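Local coordinates for protein secreted in xylem 3 (PDB 5OD4) that is a secreted effector (Avr2) of the plant pathogen Fusarium oxysporum that probably suppresses host immunity and is probably recognised by resistant plants, at residues 15-21 / 120-126; 73-79 / 98-104. Where two conformers were deposited one is given. Numbering follows the deposited sequence.

Contact 1: 15-21 / 120-126; sequences TSFTTSF and TYYLTIS
F21, its chi1 in the p well at 64°, brings its ring against Y121 so that Y121 CB sits over one ring face, 3.8 Å from the centroid in a CH-pi contact. The rings barely overlap (centroids 5.4 Å apart, planes at 30°). Strands 17-21 and 120-126 are extended and run antiparallel at 167°, their axes 4.7 Å apart. F17-I125, T19-L123 and F21-Y121 are hydrogen-bonded pairs, joined by F17 N to I125 O and I125 N to F17 O (both 2.8 Å), T19 N to L123 O (3.0 Å), L123 N to T19 O, F21 N to Y121 O and Y121 N to F21 O (all 2.9 Å). These six residues share one face, where F17 CD2 meets I125 CD1 at 4.0 Å and I50 of strand 47-53 packs on T19, F21 and L123. The non-hydrogen-bonded pairs T18-T124 and S20-Y122 occupy the other face, with S20 CB 3.6 Å from Y122 CD2. At the S16 end, a water lies 2.9 Å from S16 OG and 2.6 Å from S126 OG, and S16 OG is also hydrogen-bonded to S13 N. An edge strand with its largely apolar face turned onto a second sheet is typical of a beta-sandwich.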
ATOM      1  N   THR A  15      -9.539  10.963  -7.313  1.00  8.16           N
ATOM      2  CA  THR A  15      -9.678  10.497  -5.938  1.00  9.14           C
ATOM      3  C   THR A  15      -8.766   9.306  -5.638  1.00  9.30           C
ATOM      4  O   THR A  15      -8.881   8.678  -4.578  1.00 13.24           O
ATOM      5  CB  THR A  15     -11.114  10.155  -5.621  1.00  9.76           C
ATOM      6  OG1 THR A  15     -11.509   9.127  -6.519  1.00 10.90           O
ATOM      7  CG2 THR A  15     -12.039  11.350  -5.682  1.00 10.45           C
ATOM      8  N   SER A  16      -7.914   8.935  -6.567  1.00  8.20           N
ATOM      9  CA  SER A  16      -6.913   7.922  -6.281  0.50  8.35           C
ATOM     10  C   SER A  16      -5.804   8.497  -5.416  1.00  8.37           C
ATOM     11  O   SER A  16      -5.542   9.701  -5.440  1.00 10.86           O
ATOM     12  CB  SER A  16      -6.322   7.401  -7.575  0.50  8.75           C
ATOM     13  OG  SER A  16      -7.314   6.882  -8.469  0.50 10.74           O
ATOM     14  N   PHE A  17      -5.117   7.606  -4.721  1.00  8.39           N
ATOM     15  CA  PHE A  17      -3.934   7.986  -3.953  1.00  8.34           C
ATOM     16  C   PHE A  17      -2.770   7.139  -4.420  1.00  7.70           C
ATOM     17  O   PHE A  17      -2.887   5.924  -4.517  1.00  9.00           O
ATOM     18  CB  PHE A  17      -4.163   7.728  -2.474  1.00  9.97           C
ATOM     19  CG  PHE A  17      -2.965   7.988  -1.599  1.00 10.30           C
ATOM     20  CD1 PHE A  17      -2.520   9.268  -1.365  1.00 11.95           C
ATOM     21  CD2 PHE A  17      -2.303   6.949  -0.991  1.00 11.26           C
ATOM     22  CE1 PHE A  17      -1.408   9.502  -0.563  1.00 13.14           C
ATOM     23  CE2 PHE A  17      -1.219   7.165  -0.166  1.00 12.95           C
ATOM     24  CZ  PHE A  17      -0.774   8.442   0.056  1.00 13.21           C
ATOM     25  N   THR A  18      -1.631   7.783  -4.675  1.00  8.69           N
ATOM     26  CA  THR A  18      -0.401   7.086  -4.996  1.00  9.77           C
ATOM     27  C   THR A  18       0.711   7.606  -4.128  1.00 10.01           C
ATOM     28  O   THR A  18       0.799   8.802  -3.839  1.00 12.48           O
ATOM     29  CB  THR A  18      -0.046   7.272  -6.461  1.00 12.38           C
ATOM     30  OG1 THR A  18       0.076   8.670  -6.763  1.00 17.72           O
ATOM     31  CG2 THR A  18      -1.078   6.655  -7.362  1.00 13.98           C
ATOM     32  N   THR A  19       1.594   6.701  -3.737  1.00  9.56           N
ATOM     33  CA  THR A  19       2.815   7.081  -3.043  1.00 10.17           C
ATOM     34  C   THR A  19       3.878   6.022  -3.303  1.00  9.51           C
ATOM     35  O   THR A  19       3.570   4.925  -3.693  1.00 12.81           O
ATOM     36  CB  THR A  19       2.563   7.303  -1.537  1.00 11.78           C
ATOM     37  OG1 THR A  19       3.700   7.956  -0.980  1.00 14.84           O
ATOM     38  CG2 THR A  19       2.246   6.026  -0.770  1.00 12.67           C
ATOM     39  N   SER A  20       5.118   6.391  -3.079  1.00 10.53           N
ATOM     40  CA  SER A  20       6.195   5.426  -3.129  1.00 10.51           C
ATOM     41  C   SER A  20       7.026   5.526  -1.882  1.00  9.53           C
ATOM     42  O   SER A  20       7.068   6.559  -1.234  1.00 12.64           O
ATOM     43  CB  SER A  20       7.047   5.622  -4.342  1.00 13.07           C
ATOM     44  OG  SER A  20       7.656   6.886  -4.319  1.00 16.02           O
ATOM     45  N   PHE A  21       7.717   4.442  -1.563  1.00  8.34           N
ATOM     46  CA  PHE A  21       8.572   4.432  -0.386  1.00  8.64           C
ATOM     47  C   PHE A  21       9.684   3.434  -0.548  1.00  8.42           C
ATOM     48  O   PHE A  21       9.594   2.479  -1.305  1.00  8.52           O
ATOM     49  CB  PHE A  21       7.795   4.179   0.908  1.00 10.17           C
ATOM     50  CG  PHE A  21       7.131   2.821   0.987  1.00  9.74           C
ATOM     51  CD1 PHE A  21       5.876   2.619   0.445  1.00  9.93           C
ATOM     52  CD2 PHE A  21       7.772   1.733   1.572  1.00 10.87           C
ATOM     53  CE1 PHE A  21       5.255   1.378   0.548  1.00 10.63           C
ATOM     54  CE2 PHE A  21       7.155   0.517   1.669  1.00 10.77           C
ATOM     55  CZ  PHE A  21       5.906   0.336   1.150  1.00 10.81           C
ATOM     56  N   THR A 120      12.116  -0.438  -4.473  1.00  7.08           N
ATOM     57  CA  THR A 120      11.245   0.679  -4.137  1.00  7.85           C
ATOM     58  C   THR A 120       9.809   0.218  -4.361  1.00  6.96           C
ATOM     59  O   THR A 120       9.529  -0.498  -5.334  1.00  8.29           O
ATOM     60  CB  THR A 120      11.540   1.911  -5.042  1.00  9.10           C
ATOM     61  OG1 THR A 120      12.952   2.224  -4.969  1.00 10.13           O
ATOM     62  CG2 THR A 120      10.750   3.135  -4.641  1.00 10.29           C
ATOM     63  N   TYR A 121       8.906   0.638  -3.483  1.00  6.51           N
ATOM     64  CA  TYR A 121       7.533   0.176  -3.496  1.00  6.71           C
ATOM     65  C   TYR A 121       6.597   1.305  -3.883  1.00  6.94           C
ATOM     66  O   TYR A 121       6.771   2.443  -3.446  1.00  8.71           O
ATOM     67  CB  TYR A 121       7.156  -0.381  -2.090  1.00  7.19           C
ATOM     68  CG  TYR A 121       8.074  -1.491  -1.697  1.00  6.81           C
ATOM     69  CD1 TYR A 121       7.892  -2.761  -2.198  1.00  6.93           C
ATOM     70  CD2 TYR A 121       9.165  -1.274  -0.890  1.00  6.99           C
ATOM     71  CE1 TYR A 121       8.769  -3.793  -1.879  1.00  7.38           C
ATOM     72  CE2 TYR A 121      10.064  -2.280  -0.569  1.00  7.59           C
ATOM     73  CZ  TYR A 121       9.859  -3.531  -1.079  1.00  7.44           C
ATOM     74  OH  TYR A 121      10.725  -4.580  -0.814  1.00  8.69           O
ATOM     75  N   TYR A 122       5.592   0.970  -4.694  1.00  6.94           N
ATOM     76  CA  TYR A 122       4.641   1.953  -5.238  1.00  7.50           C
ATOM     77  C   TYR A 122       3.244   1.501  -4.892  1.00  7.28           C
ATOM     78  O   TYR A 122       2.795   0.457  -5.379  1.00  8.66           O
ATOM     79  CB  TYR A 122       4.812   2.076  -6.767  1.00  9.23           C
ATOM     80  CG  TYR A 122       6.171   2.613  -7.147  1.00 10.01           C
ATOM     81  CD1 TYR A 122       7.316   1.792  -7.162  1.00 10.38           C
ATOM     82  CD2 TYR A 122       6.319   3.944  -7.452  1.00 12.46           C
ATOM     83  CE1 TYR A 122       8.558   2.290  -7.501  1.00 12.01           C
ATOM     84  CE2 TYR A 122       7.589   4.483  -7.772  1.00 13.84           C
ATOM     85  CZ  TYR A 122       8.680   3.635  -7.769  1.00 13.89           C
ATOM     86  OH  TYR A 122       9.925   4.129  -8.100  1.00 17.09           O
ATOM     87  N   LEU A 123       2.553   2.277  -4.066  1.00  7.42           N
ATOM     88  CA  LEU A 123       1.211   1.977  -3.610  1.00  7.32           C
ATOM     89  C   LEU A 123       0.209   2.832  -4.388  1.00  7.40           C
ATOM     90  O   LEU A 123       0.392   4.045  -4.513  1.00  9.16           O
ATOM     91  CB  LEU A 123       1.098   2.329  -2.117  1.00  8.27           C
ATOM     92  CG  LEU A 123      -0.273   2.298  -1.474  1.00  8.52           C
ATOM     93  CD1 LEU A 123      -0.849   0.891  -1.483  1.00  8.38           C
ATOM     94  CD2 LEU A 123      -0.212   2.860  -0.061  1.00 10.74           C
ATOM     95  N   THR A 124      -0.864   2.188  -4.840  1.00  7.00           N
ATOM     96  CA  THR A 124      -2.005   2.900  -5.447  1.00  7.29           C
ATOM     97  C   THR A 124      -3.260   2.426  -4.755  1.00  6.95           C
ATOM     98  O   THR A 124      -3.464   1.218  -4.580  1.00  8.14           O
ATOM     99  CB  THR A 124      -2.105   2.644  -6.946  1.00  8.85           C
ATOM    100  OG1 THR A 124      -0.895   3.005  -7.604  1.00 10.90           O
ATOM    101  CG2 THR A 124      -3.244   3.437  -7.574  1.00 10.06           C
ATOM    102  N   ILE A 125      -4.121   3.371  -4.395  1.00  7.10           N
ATOM    103  CA  ILE A 125      -5.467   3.104  -3.836  1.00  7.95           C
ATOM    104  C   ILE A 125      -6.445   3.817  -4.751  1.00  8.10           C
ATOM    105  O   ILE A 125      -6.309   5.035  -4.988  1.00  9.48           O
ATOM    106  CB  ILE A 125      -5.602   3.653  -2.414  1.00  8.63           C
ATOM    107  CG1 ILE A 125      -4.548   3.037  -1.468  1.00  8.66           C
ATOM    108  CG2 ILE A 125      -6.993   3.411  -1.874  1.00 10.63           C
ATOM    109  CD1 ILE A 125      -4.470   3.694  -0.101  1.00 10.75           C
ATOM    110  N   SER A 126      -7.458   3.099  -5.250  1.00  8.01           N
ATOM    111  CA  SER A 126      -8.447   3.726  -6.148  1.00  8.56           C
ATOM    112  C   SER A 126      -9.796   3.085  -5.996  1.00  8.49           C
ATOM    113  O   SER A 126      -9.903   1.884  -5.924  1.00 10.27           O
ATOM    114  CB  SER A 126      -7.988   3.581  -7.589  1.00 10.80           C
ATOM    115  OG  SER A 126      -8.846   4.285  -8.446  1.00 18.31           O
TER
HETATM  116  O   HOH W   1      -8.442   5.474 -10.775  1.00 21.50           O

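Contact 2: 73-79 / 98-104; sequences AIANYEI and TARLSTG
Strands 77-79 and 98-101 are antiparallel arms of a beta hairpin, their axes 4.9 Å apart at 157°. Y77-L101 and I79-A99 are hydrogen-bonded pairs: Y77 N to L101 O 2.8 Å, L101 N to Y77 O 3.1 Å, I79 N to A99 O 2.9 Å and A99 N to I79 O 2.8 Å. E78-R100 is the non-hydrogen-bonded pair between them. E78 (chi1 t, chi2 p) and R100 (chi1, chi2 and chi3 all m) bend across the strands, with E78 OE1 and R100 NH1 3.1 Å apart in a salt bridge; the guanidinium lays one face over Y77 O, and R100 NH2 forms a second salt bridge, to D128. On the other face L101 (chi1 t, chi2 p) places CD2 4.0 Å from Y77 CD1. Before strand 77-79 and after strand 98-101, N76 keeps the segments paired: its chi1 m rotamer directs N76 OD1 to T103 N at 2.9 Å and, weakly, to T103 OG1 at 3.3 Å. A73 O accepts from G104 N (G104 phi 90°) at 2.8 Å, and A73 CB packs 3.9 Å from L101 CG. The hairpin thus has a charged outer face and an apolar inner one, where Y77, I79 and L101 are buried.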
ATOM      1  N   ALA A  73     -16.792   1.333   4.400  1.00  7.15           N
ATOM      2  CA  ALA A  73     -16.507   1.759   3.040  1.00  7.03           C
ATOM      3  C   ALA A  73     -17.806   1.962   2.263  1.00  7.04           C
ATOM      4  O   ALA A  73     -18.714   1.132   2.324  1.00  8.09           O
ATOM      5  CB  ALA A  73     -15.653   0.713   2.350  1.00  7.66           C
ATOM      6  N   ILE A  74     -17.880   3.050   1.487  1.00  7.45           N
ATOM      7  CA  ILE A  74     -19.074   3.381   0.724  0.50  8.28           C
ATOM      8  C   ILE A  74     -19.026   2.894  -0.705  1.00  7.95           C
ATOM      9  O   ILE A  74     -19.980   3.098  -1.472  1.00  9.32           O
ATOM     10  CB  ILE A  74     -19.365   4.898   0.739  0.50 10.69           C
ATOM     11  CG1 ILE A  74     -18.343   5.700  -0.068  0.50 12.19           C
ATOM     12  CG2 ILE A  74     -19.447   5.407   2.161  0.50 12.61           C
ATOM     13  CD1 ILE A  74     -18.633   7.177  -0.084  0.50 14.76           C
ATOM     14  N   ALA A  75     -17.933   2.245  -1.079  1.00  8.14           N
ATOM     15  CA  ALA A  75     -17.657   1.769  -2.435  1.00  8.72           C
ATOM     16  C   ALA A  75     -16.608   0.686  -2.315  1.00  7.55           C
ATOM     17  O   ALA A  75     -16.046   0.448  -1.245  1.00  8.06           O
ATOM     18  CB  ALA A  75     -17.225   2.896  -3.342  1.00 10.73           C
ATOM     19  N   ASN A  76     -16.325   0.051  -3.462  1.00  8.18           N
ATOM     20  CA  ASN A  76     -15.198  -0.889  -3.541  1.00  8.20           C
ATOM     21  C   ASN A  76     -13.946  -0.178  -3.971  1.00  7.68           C
ATOM     22  O   ASN A  76     -13.991   0.694  -4.834  1.00  9.32           O
ATOM     23  CB  ASN A  76     -15.515  -1.978  -4.569  1.00  9.00           C
ATOM     24  CG  ASN A  76     -16.698  -2.818  -4.176  1.00  9.49           C
ATOM     25  OD1 ASN A  76     -16.715  -3.410  -3.097  1.00 11.14           O
ATOM     26  ND2 ASN A  76     -17.683  -2.906  -5.070  1.00 12.36           N
ATOM     27  N   TYR A  77     -12.819  -0.572  -3.375  1.00  7.48           N
ATOM     28  CA  TYR A  77     -11.518   0.020  -3.691  1.00  7.53           C
ATOM     29  C   TYR A  77     -10.517  -1.060  -3.994  1.00  7.58           C
ATOM     30  O   TYR A  77     -10.465  -2.127  -3.355  1.00  9.18           O
ATOM     31  CB  TYR A  77     -10.987   0.868  -2.510  1.00  8.37           C
ATOM     32  CG  TYR A  77     -11.883   2.010  -2.125  1.00  7.65           C
ATOM     33  CD1 TYR A  77     -12.985   1.796  -1.289  1.00  8.14           C
ATOM     34  CD2 TYR A  77     -11.663   3.292  -2.559  1.00  8.99           C
ATOM     35  CE1 TYR A  77     -13.807   2.824  -0.923  1.00  8.73           C
ATOM     36  CE2 TYR A  77     -12.485   4.349  -2.177  1.00 10.30           C
ATOM     37  CZ  TYR A  77     -13.550   4.112  -1.364  1.00  9.76           C
ATOM     38  OH  TYR A  77     -14.411   5.083  -0.944  1.00 13.09           O
ATOM     39  N   GLU A  78      -9.674  -0.761  -4.984  1.00  7.21           N
ATOM     40  CA  GLU A  78      -8.528  -1.561  -5.392  1.00  7.48           C
ATOM     41  C   GLU A  78      -7.281  -0.977  -4.742  1.00  7.09           C
ATOM     42  O   GLU A  78      -7.049   0.236  -4.814  1.00  8.42           O
ATOM     43  CB  GLU A  78      -8.429  -1.513  -6.920  1.00  8.49           C
ATOM     44  CG  GLU A  78      -7.243  -2.229  -7.536  1.00  8.85           C
ATOM     45  CD  GLU A  78      -7.309  -3.726  -7.487  1.00  9.18           C
ATOM     46  OE1 GLU A  78      -8.242  -4.312  -6.948  1.00 10.26           O
ATOM     47  OE2 GLU A  78      -6.358  -4.361  -8.042  1.00  9.82           O
ATOM     48  N   ILE A  79      -6.466  -1.839  -4.122  1.00  6.76           N
ATOM     49  CA  ILE A  79      -5.235  -1.447  -3.458  1.00  6.82           C
ATOM     50  C   ILE A  79      -4.118  -2.286  -4.068  1.00  6.69           C
ATOM     51  O   ILE A  79      -4.203  -3.508  -4.089  1.00  7.78           O
ATOM     52  CB  ILE A  79      -5.323  -1.711  -1.948  1.00  7.37           C
ATOM     53  CG1 ILE A  79      -6.479  -0.957  -1.313  1.00  9.07           C
ATOM     54  CG2 ILE A  79      -4.017  -1.350  -1.270  1.00  8.18           C
ATOM     55  CD1 ILE A  79      -6.958  -1.549  -0.023  1.00 10.20           C
ATOM     56  N   THR A  98      -1.811  -7.237  -3.936  1.00  8.57           N
ATOM     57  CA  THR A  98      -3.021  -6.433  -4.042  1.00  8.22           C
ATOM     58  C   THR A  98      -3.990  -6.785  -2.934  1.00  7.73           C
ATOM     59  O   THR A  98      -3.902  -7.853  -2.321  1.00 10.18           O
ATOM     60  CB  THR A  98      -3.713  -6.623  -5.406  1.00 10.32           C
ATOM     61  OG1 THR A  98      -4.226  -7.945  -5.462  1.00 13.47           O
ATOM     62  CG2 THR A  98      -2.774  -6.384  -6.600  1.00 11.18           C
ATOM     63  N   ALA A  99      -4.933  -5.875  -2.693  1.00  7.55           N
ATOM     64  CA  ALA A  99      -5.992  -6.097  -1.724  1.00  7.56           C
ATOM     65  C   ALA A  99      -7.208  -5.300  -2.135  1.00  6.80           C
ATOM     66  O   ALA A  99      -7.169  -4.474  -3.007  1.00  8.02           O
ATOM     67  CB  ALA A  99      -5.545  -5.721  -0.323  1.00  8.85           C
ATOM     68  N   ARG A 100      -8.343  -5.660  -1.527  0.50  8.11           N
ATOM     69  CA  ARG A 100      -9.621  -4.986  -1.754  0.50  7.31           C
ATOM     70  C   ARG A 100     -10.186  -4.460  -0.450  0.50  6.62           C
ATOM     71  O   ARG A 100     -10.097  -5.122   0.586  0.50  6.90           O
ATOM     72  CB  ARG A 100     -10.632  -5.935  -2.375  0.50  8.95           C
ATOM     73  CG  ARG A 100     -10.190  -6.577  -3.675  0.50 10.58           C
ATOM     74  CD  ARG A 100     -10.291  -5.619  -4.830  0.50 11.30           C
ATOM     75  NE  ARG A 100     -11.690  -5.341  -5.137  0.50 10.22           N
ATOM     76  CZ  ARG A 100     -12.113  -4.437  -6.002  0.50 10.88           C
ATOM     77  NH1 ARG A 100     -11.237  -3.702  -6.664  0.50 12.05           N
ATOM     78  NH2 ARG A 100     -13.405  -4.263  -6.154  0.50 11.77           N
ATOM     79  N   LEU A 101     -10.805  -3.277  -0.523  1.00  7.47           N
ATOM     80  CA  LEU A 101     -11.671  -2.751   0.548  1.00  8.51           C
ATOM     81  C   LEU A 101     -13.054  -2.732  -0.067  1.00  8.12           C
ATOM     82  O   LEU A 101     -13.320  -1.949  -0.957  1.00  9.43           O
ATOM     83  CB  LEU A 101     -11.180  -1.328   1.021  1.00  9.14           C
ATOM     84  CG  LEU A 101     -12.008  -0.709   2.164  1.00  9.38           C
ATOM     85  CD1 LEU A 101     -11.797  -1.460   3.469  1.00 10.73           C
ATOM     86  CD2 LEU A 101     -11.651   0.746   2.302  1.00 10.17           C
ATOM     87  N   SER A 102     -13.942  -3.643   0.388  1.00  8.48           N
ATOM     88  CA  SER A 102     -15.238  -3.838  -0.215  1.00  9.08           C
ATOM     89  C   SER A 102     -16.303  -2.926   0.399  1.00  8.19           C
ATOM     90  O   SER A 102     -16.223  -2.543   1.570  1.00  8.23           O
ATOM     91  CB  SER A 102     -15.677  -5.287   0.033  1.00 10.86           C
ATOM     92  OG  SER A 102     -15.620  -5.544   1.426  1.00 13.62           O
ATOM     93  N   THR A 103     -17.335  -2.618  -0.373  1.00  8.53           N
ATOM     94  CA  THR A 103     -18.447  -1.805   0.145  1.00  8.35           C
ATOM     95  C   THR A 103     -19.007  -2.443   1.410  1.00  7.64           C
ATOM     96  O   THR A 103     -19.308  -3.620   1.439  1.00  9.50           O
ATOM     97  CB  THR A 103     -19.554  -1.747  -0.894  1.00  9.81           C
ATOM     98  OG1 THR A 103     -18.972  -1.272  -2.077  1.00 12.13           O
ATOM     99  CG2 THR A 103     -20.671  -0.813  -0.464  1.00 10.26           C
ATOM    100  N   GLY A 104     -19.151  -1.637   2.459  1.00  7.72           N
ATOM    101  CA  GLY A 104     -19.668  -2.103   3.723  1.00  8.16           C
ATOM    102  C   GLY A 104     -18.647  -2.613   4.707  1.00  7.92           C
ATOM    103  O   GLY A 104     -18.973  -2.801   5.873  1.00  9.81           O
TER

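Overall arrangement
Contacts 1 and 2, with centres about 15 Å apart, lie in the same four-stranded antiparallel sheet, whose order is 17-21, 119-127, 77-85, 94-101. Each joins an outermost strand to an inner one, and the two inner strands are neighbours: S126 O lies 2.8 Å from E78 N, a probable hydrogen bond, and L123 CD1 packs 3.9 Å from I79 CG2. Along the chain 15-21 comes first, then both segments of contact 2, and finally 120-126. Contact 2 pairs the open end of a local hairpin, whereas contact 1 brings together strands from near the two chain ends. Together they complete one layer of the beta-sandwich, with side chains packing on the second sheet.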